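Local coordinates for VgrG protein (Vibrio cholerae, PDB 4DTH) that probably cross-links monomeric actin through its actin cross-linking toxin domain, which binds ATP and magnesium, at residues 284-287 and 288-291; 225-228 and 229-233. One frame throughout, in Å; residues are numbered along the deposited sequence.

Interactions 1 and 2 are neighbours, their centres about 11 Å apart, and each is a local contact within one continuous run of chain. Residues 225-233 form a buried part of helix 221-245, where i to i+4 backbone bonds are supplemented by serine and threonine hydroxyls. Residues 284-291 lie at the surface before helix 292-307, with i to i+3 bonds, a long salt bridge and two waters on their outer side. The inner side of interaction 1 packs on interaction 2: Ile286 CG2 lies 3.7 Å from Leu231 CD2, and Ile289 CD1 lies 3.7 Å from Val227 CG2. Both interactions also touch helix 292-307.

Interaction 1: residues 284-287 and 288-291; sequences SKIV and EILS
Two bends in the Lys285 side chain, chi2 and chi3 both at -73°, curve it round to the Glu288 carboxylate, while Glu288 runs extended beyond CG and meets it obliquely. The resulting salt bridge joins Lys285 NZ to Glu288 OE1 at 3.5 Å, a long pairing. OE2 of the same carboxylate is engaged weakly by a water that also donates to Ser284 O. On the inner side, Ile289 carries CG1 between its backbone N and carbonyl carbon (chi1 80°), which sets this branch 3.2 Å from Ile286 O. From there Ile289 CD1 reaches Ile286 CG1 at 4.1 Å, a modest apolar contact.

The backbone evidence lies in three successive i to i+3 bonds. Glu288 N donates to Lys285 O, Ile289 N to Ile286 O at 3.0 Å, and Leu290 N to Val287 O at 3.2 Å. Of these, the bond from Ile289 N to Ile286 O has an N-H...O angle of 164°. A second water bridges Val287 O and Leu290 O, giving Val287 O a further donor besides Leu290 N.

Ile286 and Ile289 pack on helix 221-245, and Val287 on helix 292-307. Ser291 OG accepts from Asp294 N and also bonds to Asp219. Repeated i to i+3 bonding and helical backbone angles are characteristic of 3-10-like turns; here they form a connection with a polar outer side and an apolar inner side, leading to Ser291 as the N-cap of helix 292-307.

Interaction 2: residues 225-228 and 229-233; sequences ANVF and AYLTS
This is an intrahelical contact, one buried portion of the alpha-helix 221-245, in contact with helices 204-212 and 292-307 within the actin cross-linking domain. Its alpha-helical character rests on consecutive i to i+4 bonds: Ala229 N to Ala225 O at 3.0 Å, Tyr230 N to Asn226 O, and Leu231 N to Val227 O at 2.9 Å. The last is nearly linear at its hydrogen, with an N-H...O angle of 174°.

On one side of the helix, Val227 and Leu231 run alongside each other in the same direction. Val227 CG1 touches Leu231 CD1 at 3.9 Å. This side faces the loop that precedes helix 292-307, while the Tyr230 ring packs on Ile286 and meets the ring of Phe184.

Two side-chain hydroxyls bend back to the carbonyls four residues earlier, a common way for serine and threonine to satisfy their donors inside a helix. Ser233 OG donates to Ala229 O at 2.7 Å and is also bonded to Gln202 N. Ser233 N reaches Ala229 O from the opposite face of that carbonyl's plane.

Thr232 follows the same pattern: its N and OG1 grip Phe228 O from opposite faces of the carbonyl plane, with the donor N tilted 22° from that plane. With Thr232 OG1 beside its backbone N (chi1 -54°), the hydroxyl can donate to Phe228 O at 2.8 Å. The same OG1 also lies over the centre of the Phe228 ring, 3.4 Å above its plane.

Interaction 1: residues 284-287 and 288-291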
loop_
_atom_site.group_PDB
_atom_site.type_symbol
_atom_site.label_atom_id
_atom_site.label_comp_id
_atom_site.label_asym_id
_atom_site.label_seq_id
_atom_site.Cartn_x
_atom_site.Cartn_y
_atom_site.Cartn_z
ATOM N N SER A 284 5.660 7.741 -13.712
ATOM C CA SER A 284 5.381 8.286 -15.048
ATOM C C SER A 284 3.970 8.885 -15.220
ATOM O O SER A 284 3.787 9.728 -16.099
ATOM C CB SER A 284 5.689 7.255 -16.129
ATOM O OG SER A 284 4.760 6.188 -16.096
ATOM N N LYS A 285 3.002 8.513 -14.350
ATOM C CA LYS A 285 1.631 9.051 -14.410
ATOM C C LYS A 285 1.588 10.563 -14.160
ATOM O O LYS A 285 0.771 11.257 -14.775
ATOM C CB LYS A 285 0.700 8.332 -13.419
ATOM C CG LYS A 285 0.386 6.858 -13.754
ATOM C CD LYS A 285 -0.568 6.650 -14.946
ATOM C CE LYS A 285 -2.013 6.992 -14.659
ATOM N NZ LYS A 285 -2.882 6.731 -15.835
ATOM N N ILE A 286 2.470 11.077 -13.278
ATOM C CA ILE A 286 2.504 12.508 -12.936
ATOM C C ILE A 286 2.755 13.458 -14.118
ATOM O O ILE A 286 2.269 14.588 -14.087
ATOM C CB ILE A 286 3.343 12.823 -11.670
ATOM C CG1 ILE A 286 2.813 14.100 -10.956
ATOM C CG2 ILE A 286 4.843 12.908 -12.000
ATOM C CD1 ILE A 286 3.428 14.433 -9.621
ATOM N N VAL A 287 3.487 12.990 -15.155
ATOM C CA VAL A 287 3.794 13.750 -16.377
ATOM C C VAL A 287 2.507 14.255 -17.059
ATOM O O VAL A 287 2.503 15.346 -17.635
ATOM C CB VAL A 287 4.738 12.914 -17.299
ATOM C CG1 VAL A 287 4.455 13.099 -18.786
ATOM C CG2 VAL A 287 6.192 13.219 -16.989
ATOM N N GLU A 288 1.404 13.487 -16.910
ATOM C CA GLU A 288 0.077 13.791 -17.456
ATOM C C GLU A 288 -0.554 15.069 -16.890
ATOM O O GLU A 288 -1.438 15.633 -17.536
ATOM C CB GLU A 288 -0.877 12.592 -17.275
ATOM C CG GLU A 288 -0.428 11.321 -17.987
ATOM C CD GLU A 288 -1.116 10.014 -17.620
ATOM O OE1 GLU A 288 -2.112 10.039 -16.861
ATOM O OE2 GLU A 288 -0.650 8.956 -18.100
ATOM N N ILE A 289 -0.110 15.544 -15.704
ATOM C CA ILE A 289 -0.672 16.760 -15.113
ATOM C C ILE A 289 -0.110 18.031 -15.761
ATOM O O ILE A 289 -0.619 19.119 -15.501
ATOM C CB ILE A 289 -0.645 16.798 -13.558
ATOM C CG1 ILE A 289 0.743 17.196 -12.991
ATOM C CG2 ILE A 289 -1.204 15.490 -12.934
ATOM C CD1 ILE A 289 0.748 17.553 -11.514
ATOM N N LEU A 290 0.951 17.887 -16.575
ATOM C CA LEU A 290 1.624 18.991 -17.270
ATOM C C LEU A 290 1.294 18.990 -18.763
ATOM O O LEU A 290 0.850 17.974 -19.295
ATOM C CB LEU A 290 3.159 18.846 -17.119
ATOM C CG LEU A 290 3.742 18.753 -15.704
ATOM C CD1 LEU A 290 5.188 18.292 -15.745
ATOM C CD2 LEU A 290 3.641 20.073 -14.975
ATOM N N SER A 291 1.600 20.116 -19.460
ATOM C CA SER A 291 1.457 20.210 -20.913
ATOM C C SER A 291 2.601 19.389 -21.516
ATOM O O SER A 291 3.593 19.164 -20.818
ATOM C CB SER A 291 1.573 21.665 -21.356
ATOM O OG SER A 291 2.843 22.213 -21.023
HETATM O O HOH W 1 2.673 9.429 -18.472
HETATM O O HOH W 2 2.168 15.694 -20.277
#

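Interaction 2: residues 225-228 and 229-233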
loop_
_atom_site.group_PDB
_atom_site.type_symbol
_atom_site.label_atom_id
_atom_site.label_comp_id
_atom_site.label_asym_id
_atom_site.label_seq_id
_atom_site.Cartn_x
_atom_site.Cartn_y
_atom_site.Cartn_z
ATOM N N ALA A 225 7.889 22.908 -11.527
ATOM C CA ALA A 225 8.893 22.831 -10.454
ATOM C C ALA A 225 8.530 21.765 -9.404
ATOM O O ALA A 225 9.413 21.040 -8.939
ATOM C CB ALA A 225 9.081 24.188 -9.800
ATOM N N ASN A 226 7.227 21.654 -9.063
ATOM C CA ASN A 226 6.722 20.658 -8.118
ATOM C C ASN A 226 6.896 19.248 -8.672
ATOM O O ASN A 226 7.383 18.371 -7.949
ATOM C CB ASN A 226 5.245 20.926 -7.782
ATOM C CG ASN A 226 5.037 22.082 -6.831
ATOM O OD1 ASN A 226 5.783 22.286 -5.886
ATOM N ND2 ASN A 226 3.988 22.846 -7.024
ATOM N N VAL A 227 6.523 19.033 -9.953
ATOM C CA VAL A 227 6.663 17.725 -10.607
ATOM C C VAL A 227 8.144 17.346 -10.665
ATOM O O VAL A 227 8.496 16.206 -10.346
ATOM C CB VAL A 227 5.979 17.644 -11.999
ATOM C CG1 VAL A 227 6.297 16.317 -12.695
ATOM C CG2 VAL A 227 4.465 17.821 -11.873
ATOM N N PHE A 228 9.007 18.307 -11.031
ATOM C CA PHE A 228 10.448 18.062 -11.097
ATOM C C PHE A 228 10.989 17.627 -9.741
ATOM O O PHE A 228 11.712 16.643 -9.689
ATOM C CB PHE A 228 11.197 19.312 -11.589
ATOM C CG PHE A 228 12.702 19.184 -11.535
ATOM C CD1 PHE A 228 13.405 18.597 -12.583
ATOM C CD2 PHE A 228 13.421 19.686 -10.456
ATOM C CE1 PHE A 228 14.801 18.520 -12.552
ATOM C CE2 PHE A 228 14.821 19.618 -10.435
ATOM C CZ PHE A 228 15.493 19.021 -11.476
ATOM N N ALA A 229 10.652 18.352 -8.653
ATOM C CA ALA A 229 11.146 17.986 -7.321
ATOM C C ALA A 229 10.671 16.597 -6.888
ATOM O O ALA A 229 11.461 15.833 -6.331
ATOM C CB ALA A 229 10.733 19.018 -6.297
ATOM N N TYR A 230 9.402 16.266 -7.169
ATOM C CA TYR A 230 8.810 14.977 -6.819
ATOM C C TYR A 230 9.522 13.840 -7.564
ATOM O O TYR A 230 10.027 12.910 -6.921
ATOM C CB TYR A 230 7.298 14.990 -7.128
ATOM C CG TYR A 230 6.612 13.668 -6.848
ATOM C CD1 TYR A 230 6.361 13.252 -5.541
ATOM C CD2 TYR A 230 6.259 12.811 -7.884
ATOM C CE1 TYR A 230 5.751 12.029 -5.277
ATOM C CE2 TYR A 230 5.632 11.591 -7.633
ATOM C CZ TYR A 230 5.384 11.203 -6.326
ATOM O OH TYR A 230 4.794 9.993 -6.079
ATOM N N LEU A 231 9.565 13.916 -8.911
ATOM C CA LEU A 231 10.199 12.884 -9.738
ATOM C C LEU A 231 11.689 12.772 -9.469
ATOM O O LEU A 231 12.176 11.659 -9.279
ATOM C CB LEU A 231 9.946 13.128 -11.233
ATOM C CG LEU A 231 8.538 12.827 -11.736
ATOM C CD1 LEU A 231 8.422 13.144 -13.220
ATOM C CD2 LEU A 231 8.147 11.348 -11.471
ATOM N N THR A 232 12.416 13.909 -9.417
ATOM C CA THR A 232 13.856 13.861 -9.142
ATOM C C THR A 232 14.122 13.206 -7.786
ATOM O O THR A 232 15.013 12.372 -7.703
ATOM C CB THR A 232 14.524 15.235 -9.284
ATOM O OG1 THR A 232 14.231 15.773 -10.576
ATOM C CG2 THR A 232 16.028 15.154 -9.118
ATOM N N SER A 233 13.331 13.548 -6.744
ATOM C CA SER A 233 13.503 12.946 -5.415
ATOM C C SER A 233 13.343 11.421 -5.479
ATOM O O SER A 233 14.158 10.703 -4.908
ATOM C CB SER A 233 12.530 13.552 -4.408
ATOM O OG SER A 233 12.844 14.926 -4.205
#